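Long-range contacts in peroxisomal fatty acid beta-oxidation multifunctional protein MFP2 (Arabidopsis thaliana, PDB 2WTB), which hydrates long-chain enoyl-CoA and oxidises 3-hydroxyacyl-CoA of varied chain length in peroxisomal fatty acid beta-oxidation during seed germination: residues 142-146 against 273-278; 414-420 against 438-444; 525-531 against 627-632. The contacts are given in a common frame with arbitrary orientation. Residues are numbered along the deposited sequence.

How the interactions relate
From the N terminus the chain closes these contacts one after another; none nests in or crosses another. Interaction 1 comes first: a loop of the hydratase/isomerase section, 142-146, meets helix 263-277 after a largely helical excursion of 126 residues. Interaction 2 is far more local, closing a 17-residue connection within the Rossmann-type NAD-binding domain, between the end of helix 403-416 and the approach to strand 445-450. Interaction 3 then joins helices 519-529 and 624-644 across 95 residues of the C-terminal dehydrogenase region. The centres of interactions 1 and 2 are about 53 Å apart, of 2 and 3 about 45 Å, of 1 and 3 about 27 Å; nearest atoms of this last pair are about 15 Å apart.

Interaction 1. Residues 142-146 against 273-278; sequences LGVIP and VASQVV
The 142-146 segment runs as an extended loop beyond a 3-10 turn at Leu-142, facing the last turn of helix 263-277. Gly-143 makes the change of direction at phi/psi 80/16, and its carbonyl O lies 3.3 Å from Val-277 CG2, a van der Waals approach. Val-144 (-115/180) and Ile-145 (-128/160) continue in extended form, with CA atoms 6.1 Å from Val-277 and 6.0 Å from Ala-274 respectively, so the loop runs past the helix in roughly the opposite sense. Val-144 CG2 meets Val-277 CG1 at 3.8 Å. Ile-145, chi1 p and chi2 t, points toward the helix: CD1 is 3.5 Å from Val-273 CG1, and CG1 is 4.0 Å from Ala-274 CB. Pro-146 turns away, onto Leu-137 and Leu-140. With no hydrogen bond across it, this is apolar loop-on-helix packing in the crotonase-type part, beside the predicted proton acceptor Glu-139, which Val-144 touches. Helix 247-260 packs on the same side chains, with Cys-251 against Ile-145, Met-250 against Val-273 and His-247 against Val-277.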
loop_
_atom_site.group_PDB
_atom_site.type_symbol
_atom_site.label_atom_id
_atom_site.label_comp_id
_atom_site.label_asym_id
_atom_site.label_seq_id
_atom_site.Cartn_x
_atom_site.Cartn_y
_atom_site.Cartn_z
ATOM N N LEU A 142 5.746 -6.261 6.310
ATOM C CA LEU A 142 4.917 -6.195 7.507
ATOM C C LEU A 142 5.754 -5.828 8.727
ATOM O O LEU A 142 5.246 -5.760 9.846
ATOM C CB LEU A 142 4.194 -7.523 7.742
ATOM C CG LEU A 142 3.293 -8.014 6.609
ATOM C CD1 LEU A 142 2.543 -9.272 7.022
ATOM C CD2 LEU A 142 2.325 -6.921 6.190
ATOM N N GLY A 143 7.042 -5.590 8.501
ATOM C CA GLY A 143 7.946 -5.245 9.581
ATOM C C GLY A 143 8.387 -6.470 10.355
ATOM O O GLY A 143 8.903 -6.365 11.467
ATOM N N VAL A 144 8.179 -7.640 9.766
ATOM C CA VAL A 144 8.591 -8.889 10.387
ATOM C C VAL A 144 9.689 -9.537 9.538
ATOM O O VAL A 144 10.087 -8.986 8.511
ATOM C CB VAL A 144 7.388 -9.839 10.570
ATOM C CG1 VAL A 144 6.957 -10.421 9.233
ATOM C CG2 VAL A 144 7.716 -10.942 11.568
ATOM N N ILE A 145 10.187 -10.692 9.970
ATOM C CA ILE A 145 11.234 -11.395 9.232
ATOM C C ILE A 145 10.852 -12.849 8.978
ATOM O O ILE A 145 9.981 -13.394 9.659
ATOM C CB ILE A 145 12.569 -11.392 9.998
ATOM C CG1 ILE A 145 12.584 -12.521 11.032
ATOM C CG2 ILE A 145 12.819 -10.035 10.647
ATOM C CD1 ILE A 145 13.950 -12.812 11.600
ATOM N N PRO A 146 11.501 -13.482 7.988
ATOM C CA PRO A 146 11.330 -14.920 7.756
ATOM C C PRO A 146 11.693 -15.700 9.015
ATOM O O PRO A 146 12.783 -15.509 9.551
ATOM C CB PRO A 146 12.339 -15.214 6.643
ATOM C CG PRO A 146 12.486 -13.922 5.922
ATOM C CD PRO A 146 12.371 -12.857 6.976
ATOM N N VAL A 273 15.460 -13.161 16.709
ATOM C CA VAL A 273 15.123 -11.910 16.037
ATOM C C VAL A 273 13.633 -11.818 15.719
ATOM O O VAL A 273 13.040 -10.737 15.763
ATOM C CB VAL A 273 15.930 -11.741 14.734
ATOM C CG1 VAL A 273 15.372 -10.600 13.898
ATOM C CG2 VAL A 273 17.396 -11.509 15.050
ATOM N N ALA A 274 13.032 -12.960 15.404
ATOM C CA ALA A 274 11.623 -13.009 15.034
ATOM C C ALA A 274 10.708 -12.780 16.234
ATOM O O ALA A 274 9.654 -12.158 16.110
ATOM C CB ALA A 274 11.301 -14.336 14.365
ATOM N N SER A 275 11.116 -13.282 17.395
ATOM C CA SER A 275 10.297 -13.190 18.600
ATOM C C SER A 275 10.349 -11.801 19.229
ATOM O O SER A 275 9.528 -11.468 20.086
ATOM C CB SER A 275 10.723 -14.243 19.626
ATOM O OG SER A 275 11.972 -13.914 20.209
ATOM N N GLN A 276 11.313 -10.993 18.806
ATOM C CA GLN A 276 11.458 -9.649 19.353
ATOM C C GLN A 276 11.057 -8.577 18.346
ATOM O O GLN A 276 10.696 -7.464 18.726
ATOM C CB GLN A 276 12.889 -9.418 19.850
ATOM C CG GLN A 276 13.963 -9.648 18.802
ATOM C CD GLN A 276 15.346 -9.781 19.409
ATOM O OE1 GLN A 276 15.510 -9.705 20.627
ATOM N NE2 GLN A 276 16.348 -9.984 18.563
ATOM N N VAL A 277 11.113 -8.918 17.062
ATOM C CA VAL A 277 10.752 -7.976 16.009
ATOM C C VAL A 277 9.252 -7.685 16.021
ATOM O O VAL A 277 8.807 -6.646 15.534
ATOM C CB VAL A 277 11.160 -8.497 14.616
ATOM C CG1 VAL A 277 10.198 -9.581 14.152
ATOM C CG2 VAL A 277 11.201 -7.356 13.617
ATOM N N VAL A 278 8.480 -8.608 16.585
ATOM C CA VAL A 278 7.032 -8.459 16.662
ATOM C C VAL A 278 6.652 -7.437 17.731
ATOM O O VAL A 278 5.515 -6.973 17.787
ATOM C CB VAL A 278 6.346 -9.811 16.957
ATOM C CG1 VAL A 278 4.840 -9.640 17.063
ATOM C CG2 VAL A 278 6.685 -10.827 15.879
#

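Interaction 2. Residues 414-420 against 438-444; sequences EKYCPQH and RTKSQDR
This is a polar, partly buried contact at the periphery of the Rossmann-type NAD-binding domain, joining the C-terminal end of helix 403-416 to the loop that leads into strand 445-450. The helix continues through Tyr-416; Cys-417 (-92/159) and Pro-418 (-65/157) then leave it in extended conformation. CA atoms lie 6.7 Å apart for Glu-414 and Thr-439, and 7.8 Å for His-420 and Arg-444. Glu-414, chi1 and chi2 both t, reaches across so that its OE1 accepts from Lys-440 N at 2.7 Å (170°) and from Ser-441 OG at 2.8 Å. Arg-444 (chi1-chi3 m, t, m) extends back past 418-420; its CD comes 3.2 Å from Gln-419 O, which lies over one guanidinium face at a poor hydrogen-bonding angle. Arg-444 NH2 donates to water 1 at 2.9 Å and weakly to Ser-441 OG at 2.9 Å. The same water donates to Glu-414 O at 2.6 Å or Cys-417 O at 3.1 Å, and Arg-444 NH1 bonds Cys-421 O. Arg-444 N to Ser-441 O, 2.8 Å, closes a beta turn over Gln-442 and Asp-443. The Glu-414 carboxylate is thus held by backbone and hydroxyl donors, not by a salt bridge to Arg-444, which reaches the Glu-414 carbonyl through water.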
loop_
_atom_site.group_PDB
_atom_site.type_symbol
_atom_site.label_atom_id
_atom_site.label_comp_id
_atom_site.label_asym_id
_atom_site.label_seq_id
_atom_site.Cartn_x
_atom_site.Cartn_y
_atom_site.Cartn_z
ATOM N N GLU A 414 -27.348 13.720 -17.979
ATOM C CA GLU A 414 -28.652 13.155 -17.658
ATOM C C GLU A 414 -29.512 13.007 -18.909
ATOM O O GLU A 414 -30.396 12.153 -18.970
ATOM C CB GLU A 414 -29.366 14.040 -16.635
ATOM C CG GLU A 414 -30.740 13.544 -16.229
ATOM C CD GLU A 414 -31.483 14.551 -15.375
ATOM O OE1 GLU A 414 -32.071 14.148 -14.351
ATOM O OE2 GLU A 414 -31.467 15.750 -15.723
ATOM N N LYS A 415 -29.241 13.840 -19.909
ATOM C CA LYS A 415 -30.024 13.840 -21.138
ATOM C C LYS A 415 -29.601 12.737 -22.108
ATOM O O LYS A 415 -30.430 11.939 -22.547
ATOM C CB LYS A 415 -29.940 15.202 -21.829
ATOM C CG LYS A 415 -30.776 15.304 -23.096
ATOM C CD LYS A 415 -30.558 16.629 -23.808
ATOM C CE LYS A 415 -30.994 17.803 -22.947
ATOM N NZ LYS A 415 -30.746 19.105 -23.628
ATOM N N TYR A 416 -28.311 12.693 -22.430
ATOM C CA TYR A 416 -27.806 11.786 -23.462
ATOM C C TYR A 416 -27.397 10.407 -22.937
ATOM O O TYR A 416 -27.130 9.496 -23.721
ATOM C CB TYR A 416 -26.630 12.426 -24.208
ATOM C CG TYR A 416 -26.970 13.738 -24.881
ATOM C CD1 TYR A 416 -27.561 13.764 -26.136
ATOM C CD2 TYR A 416 -26.697 14.950 -24.259
ATOM C CE1 TYR A 416 -27.873 14.961 -26.756
ATOM C CE2 TYR A 416 -27.006 16.151 -24.870
ATOM C CZ TYR A 416 -27.593 16.151 -26.117
ATOM O OH TYR A 416 -27.903 17.346 -26.728
ATOM N N CYS A 417 -27.348 10.255 -21.618
ATOM C CA CYS A 417 -26.925 8.993 -21.017
ATOM C C CYS A 417 -28.093 8.055 -20.738
ATOM O O CYS A 417 -29.242 8.491 -20.656
ATOM C CB CYS A 417 -26.152 9.245 -19.719
ATOM S SG CYS A 417 -24.450 9.786 -19.952
ATOM N N PRO A 418 -27.795 6.754 -20.605
ATOM C CA PRO A 418 -28.771 5.751 -20.165
ATOM C C PRO A 418 -29.201 6.012 -18.723
ATOM O O PRO A 418 -28.459 6.645 -17.969
ATOM C CB PRO A 418 -27.987 4.438 -20.249
ATOM C CG PRO A 418 -26.880 4.711 -21.215
ATOM C CD PRO A 418 -26.517 6.144 -21.008
ATOM N N GLN A 419 -30.379 5.524 -18.348
ATOM C CA GLN A 419 -30.950 5.812 -17.035
ATOM C C GLN A 419 -30.168 5.180 -15.885
ATOM O O GLN A 419 -30.308 5.590 -14.732
ATOM C CB GLN A 419 -32.412 5.357 -16.981
ATOM C CG GLN A 419 -33.229 5.755 -18.199
ATOM C CD GLN A 419 -33.131 7.236 -18.513
ATOM O OE1 GLN A 419 -32.728 8.036 -17.668
ATOM N NE2 GLN A 419 -33.504 7.608 -19.733
ATOM N N HIS A 420 -29.348 4.186 -16.206
ATOM C CA HIS A 420 -28.590 3.455 -15.198
ATOM C C HIS A 420 -27.174 4.000 -15.062
ATOM O O HIS A 420 -26.460 3.675 -14.114
ATOM C CB HIS A 420 -28.522 1.977 -15.575
ATOM C CG HIS A 420 -27.704 1.706 -16.799
ATOM N ND1 HIS A 420 -28.208 1.835 -18.076
ATOM C CD2 HIS A 420 -26.415 1.318 -16.942
ATOM C CE1 HIS A 420 -27.266 1.534 -18.951
ATOM N NE2 HIS A 420 -26.168 1.218 -18.290
ATOM N N ARG A 438 -29.364 20.930 -11.753
ATOM C CA ARG A 438 -30.288 21.004 -12.882
ATOM C C ARG A 438 -30.850 19.645 -13.303
ATOM O O ARG A 438 -31.554 19.543 -14.307
ATOM C CB ARG A 438 -29.619 21.681 -14.082
ATOM C CG ARG A 438 -29.120 23.091 -13.816
ATOM C CD ARG A 438 -28.880 23.838 -15.121
ATOM N NE ARG A 438 -28.274 25.147 -14.904
ATOM C CZ ARG A 438 -27.001 25.432 -15.156
ATOM N NH1 ARG A 438 -26.195 24.498 -15.643
ATOM N NH2 ARG A 438 -26.533 26.652 -14.927
ATOM N N THR A 439 -30.542 18.604 -12.537
ATOM C CA THR A 439 -31.018 17.265 -12.863
ATOM C C THR A 439 -31.900 16.699 -11.760
ATOM O O THR A 439 -32.084 17.318 -10.712
ATOM C CB THR A 439 -29.852 16.288 -13.102
ATOM O OG1 THR A 439 -29.291 15.891 -11.843
ATOM C CG2 THR A 439 -28.774 16.934 -13.964
ATOM N N LYS A 440 -32.449 15.515 -12.009
ATOM C CA LYS A 440 -33.203 14.785 -11.001
ATOM C C LYS A 440 -32.563 13.422 -10.797
ATOM O O LYS A 440 -33.244 12.440 -10.505
ATOM C CB LYS A 440 -34.660 14.623 -11.427
ATOM C CG LYS A 440 -35.446 15.921 -11.449
ATOM C CD LYS A 440 -36.886 15.690 -11.879
ATOM C CE LYS A 440 -37.648 17.001 -11.951
ATOM N NZ LYS A 440 -37.504 17.780 -10.691
ATOM N N SER A 441 -31.244 13.374 -10.956
ATOM C CA SER A 441 -30.507 12.122 -10.869
ATOM C C SER A 441 -29.563 12.114 -9.674
ATOM O O SER A 441 -28.454 11.586 -9.755
ATOM C CB SER A 441 -29.714 11.893 -12.156
ATOM O OG SER A 441 -30.534 12.072 -13.297
ATOM N N GLN A 442 -30.009 12.693 -8.563
ATOM C CA GLN A 442 -29.169 12.816 -7.374
ATOM C C GLN A 442 -28.685 11.464 -6.857
ATOM O O GLN A 442 -27.658 11.380 -6.188
ATOM C CB GLN A 442 -29.904 13.573 -6.264
ATOM C CG GLN A 442 -30.122 15.049 -6.553
ATOM C CD GLN A 442 -31.150 15.293 -7.642
ATOM O OE1 GLN A 442 -32.074 14.501 -7.832
ATOM N NE2 GLN A 442 -30.996 16.398 -8.361
ATOM N N ASP A 443 -29.424 10.406 -7.167
ATOM C CA ASP A 443 -29.051 9.074 -6.713
ATOM C C ASP A 443 -27.910 8.501 -7.549
ATOM O O ASP A 443 -27.227 7.567 -7.125
ATOM C CB ASP A 443 -30.254 8.136 -6.766
ATOM C CG ASP A 443 -30.724 7.875 -8.180
ATOM O OD1 ASP A 443 -30.919 8.855 -8.934
ATOM O OD2 ASP A 443 -30.897 6.691 -8.537
ATOM N N ARG A 444 -27.706 9.068 -8.734
ATOM C CA ARG A 444 -26.696 8.571 -9.663
ATOM C C ARG A 444 -25.410 9.388 -9.612
ATOM O O ARG A 444 -24.402 9.006 -10.208
ATOM C CB ARG A 444 -27.236 8.584 -11.095
ATOM C CG ARG A 444 -28.206 7.467 -11.422
ATOM C CD ARG A 444 -28.424 7.375 -12.923
ATOM N NE ARG A 444 -29.296 8.433 -13.425
ATOM C CZ ARG A 444 -29.288 8.876 -14.678
ATOM N NH1 ARG A 444 -28.438 8.366 -15.558
ATOM N NH2 ARG A 444 -30.122 9.837 -15.050
HETATM O O HOH W 1 -29.471 9.991 -17.914
#

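Interaction 3. Residues 525-531 against 627-632; sequences AISKFGM and IIEMTF
Helix 525-529 crosses helix 627-632 at -82°, with the short axes 10.2 Å apart at closest approach; the nearest CA pair is Ile-526 and Ile-628, at 6.2 Å. This near-perpendicular helix packing belongs to the all-helical C-terminal part of the dehydrogenase region. Gly-530 is the first residue to leave the first helix, with phi/psi of 143/-21, where a CB would be jammed against the preceding carbonyl O; Met-531 then turns extended at -61/149. Ile-526 (chi1 m, chi2 t) is a knob in the hole formed by Ile-627, Ile-628, Thr-631 and Phe-632: its CD1 is 4.0 Å from Ile-627 CG2 and 3.9 Å from Thr-631 CG2, and its CG2 is 3.8 Å from Phe-632 CE2. Ala-525 CB extends the interface to Ile-627 CD1 at 4.1 Å. The Phe-529 ring (chi1 t) receives a CH-pi contact from Ile-628 CG2, 4.0 Å from its centroid and 10° off its normal. Phe-529 and Phe-632 meet obliquely, centroids 5.1 Å apart and planes at 46°. No hydrogen bond joins the segments; 387 Å² of largely apolar surface is buried instead. Around them, Tyr-505 of helix 498-514 touches Ile-526, Thr-631 and Phe-632, and Trp-674 meets Phe-529 edge-to-face. At the far end of the interface, Met-531 CE approaches the edge of the Phe-632 ring, 3.2 Å from its CE1.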
loop_
_atom_site.group_PDB
_atom_site.type_symbol
_atom_site.label_atom_id
_atom_site.label_comp_id
_atom_site.label_asym_id
_atom_site.label_seq_id
_atom_site.Cartn_x
_atom_site.Cartn_y
_atom_site.Cartn_z
ATOM N N ALA A 525 13.274 18.521 9.142
ATOM C CA ALA A 525 12.754 17.853 10.327
ATOM C C ALA A 525 11.630 16.898 9.957
ATOM O O ALA A 525 11.497 15.819 10.537
ATOM C CB ALA A 525 12.265 18.877 11.337
ATOM N N ILE A 526 10.829 17.303 8.977
ATOM C CA ILE A 526 9.630 16.565 8.600
ATOM C C ILE A 526 9.899 15.515 7.520
ATOM O O ILE A 526 9.225 14.485 7.465
ATOM C CB ILE A 526 8.509 17.527 8.157
ATOM C CG1 ILE A 526 8.085 18.406 9.336
ATOM C CG2 ILE A 526 7.323 16.756 7.608
ATOM C CD1 ILE A 526 7.062 19.462 8.987
ATOM N N SER A 527 10.887 15.773 6.669
ATOM C CA SER A 527 11.282 14.800 5.655
ATOM C C SER A 527 11.973 13.616 6.313
ATOM O O SER A 527 11.994 12.511 5.767
ATOM C CB SER A 527 12.204 15.439 4.616
ATOM O OG SER A 527 11.502 16.370 3.811
ATOM N N LYS A 528 12.538 13.856 7.490
ATOM C CA LYS A 528 13.202 12.809 8.252
ATOM C C LYS A 528 12.182 12.092 9.119
ATOM O O LYS A 528 12.351 10.924 9.463
ATOM C CB LYS A 528 14.318 13.397 9.119
ATOM C CG LYS A 528 15.112 12.359 9.899
ATOM C CD LYS A 528 16.378 12.959 10.491
ATOM C CE LYS A 528 16.060 14.097 11.445
ATOM N NZ LYS A 528 17.295 14.701 12.018
ATOM N N PHE A 529 11.116 12.807 9.467
ATOM C CA PHE A 529 10.030 12.238 10.255
ATOM C C PHE A 529 9.422 11.029 9.554
ATOM O O PHE A 529 8.920 10.115 10.203
ATOM C CB PHE A 529 8.953 13.293 10.518
ATOM C CG PHE A 529 7.716 12.751 11.173
ATOM C CD1 PHE A 529 7.771 12.196 12.440
ATOM C CD2 PHE A 529 6.491 12.808 10.526
ATOM C CE1 PHE A 529 6.628 11.699 13.045
ATOM C CE2 PHE A 529 5.346 12.316 11.126
ATOM C CZ PHE A 529 5.416 11.760 12.385
ATOM N N GLY A 530 9.478 11.028 8.227
ATOM C CA GLY A 530 8.945 9.927 7.447
ATOM C C GLY A 530 8.289 10.376 6.155
ATOM O O GLY A 530 8.130 9.588 5.224
ATOM N N MET A 531 7.900 11.645 6.104
ATOM C CA MET A 531 7.333 12.224 4.893
ATOM C C MET A 531 8.350 12.157 3.764
ATOM O O MET A 531 9.556 12.216 4.005
ATOM C CB MET A 531 6.916 13.676 5.137
ATOM C CG MET A 531 5.733 13.830 6.076
ATOM S SD MET A 531 4.191 13.337 5.290
ATOM C CE MET A 531 3.119 13.147 6.708
ATOM N N ILE A 627 8.688 21.186 15.835
ATOM C CA ILE A 627 8.274 21.483 14.469
ATOM C C ILE A 627 7.222 20.475 14.030
ATOM O O ILE A 627 6.124 20.842 13.610
ATOM C CB ILE A 627 9.453 21.418 13.482
ATOM C CG1 ILE A 627 10.348 22.647 13.627
ATOM C CG2 ILE A 627 8.940 21.314 12.054
ATOM C CD1 ILE A 627 11.534 22.644 12.684
ATOM N N ILE A 628 7.568 19.198 14.141
ATOM C CA ILE A 628 6.651 18.123 13.804
ATOM C C ILE A 628 5.356 18.238 14.602
ATOM O O ILE A 628 4.264 18.177 14.038
ATOM C CB ILE A 628 7.296 16.745 14.052
ATOM C CG1 ILE A 628 8.444 16.514 13.066
ATOM C CG2 ILE A 628 6.266 15.641 13.923
ATOM C CD1 ILE A 628 9.290 15.303 13.386
ATOM N N GLU A 629 5.480 18.426 15.912
ATOM C CA GLU A 629 4.310 18.451 16.785
ATOM C C GLU A 629 3.359 19.611 16.498
ATOM O O GLU A 629 2.146 19.469 16.635
ATOM C CB GLU A 629 4.725 18.444 18.259
ATOM C CG GLU A 629 5.198 17.087 18.753
ATOM C CD GLU A 629 5.143 16.956 20.264
ATOM O OE1 GLU A 629 4.936 17.982 20.945
ATOM O OE2 GLU A 629 5.304 15.822 20.767
ATOM N N MET A 630 3.909 20.753 16.099
ATOM C CA MET A 630 3.091 21.926 15.805
ATOM C C MET A 630 2.529 21.878 14.386
ATOM O O MET A 630 1.616 22.630 14.040
ATOM C CB MET A 630 3.890 23.217 16.009
ATOM C CG MET A 630 4.367 23.439 17.436
ATOM S SD MET A 630 4.972 25.115 17.724
ATOM C CE MET A 630 3.443 26.041 17.644
ATOM N N THR A 631 3.074 20.987 13.568
ATOM C CA THR A 631 2.660 20.881 12.177
ATOM C C THR A 631 1.685 19.724 11.966
ATOM O O THR A 631 0.892 19.735 11.026
ATOM C CB THR A 631 3.884 20.712 11.249
ATOM O OG1 THR A 631 4.718 21.872 11.344
ATOM C CG2 THR A 631 3.451 20.533 9.806
ATOM N N PHE A 632 1.737 18.735 12.853
ATOM C CA PHE A 632 0.950 17.517 12.675
ATOM C C PHE A 632 -0.221 17.374 13.642
ATOM O O PHE A 632 -1.241 16.775 13.303
ATOM C CB PHE A 632 1.850 16.284 12.745
ATOM C CG PHE A 632 2.547 15.982 11.458
ATOM C CD1 PHE A 632 1.881 15.336 10.433
ATOM C CD2 PHE A 632 3.862 16.354 11.264
ATOM C CE1 PHE A 632 2.520 15.062 9.242
ATOM C CE2 PHE A 632 4.507 16.079 10.073
ATOM C CZ PHE A 632 3.838 15.435 9.062
#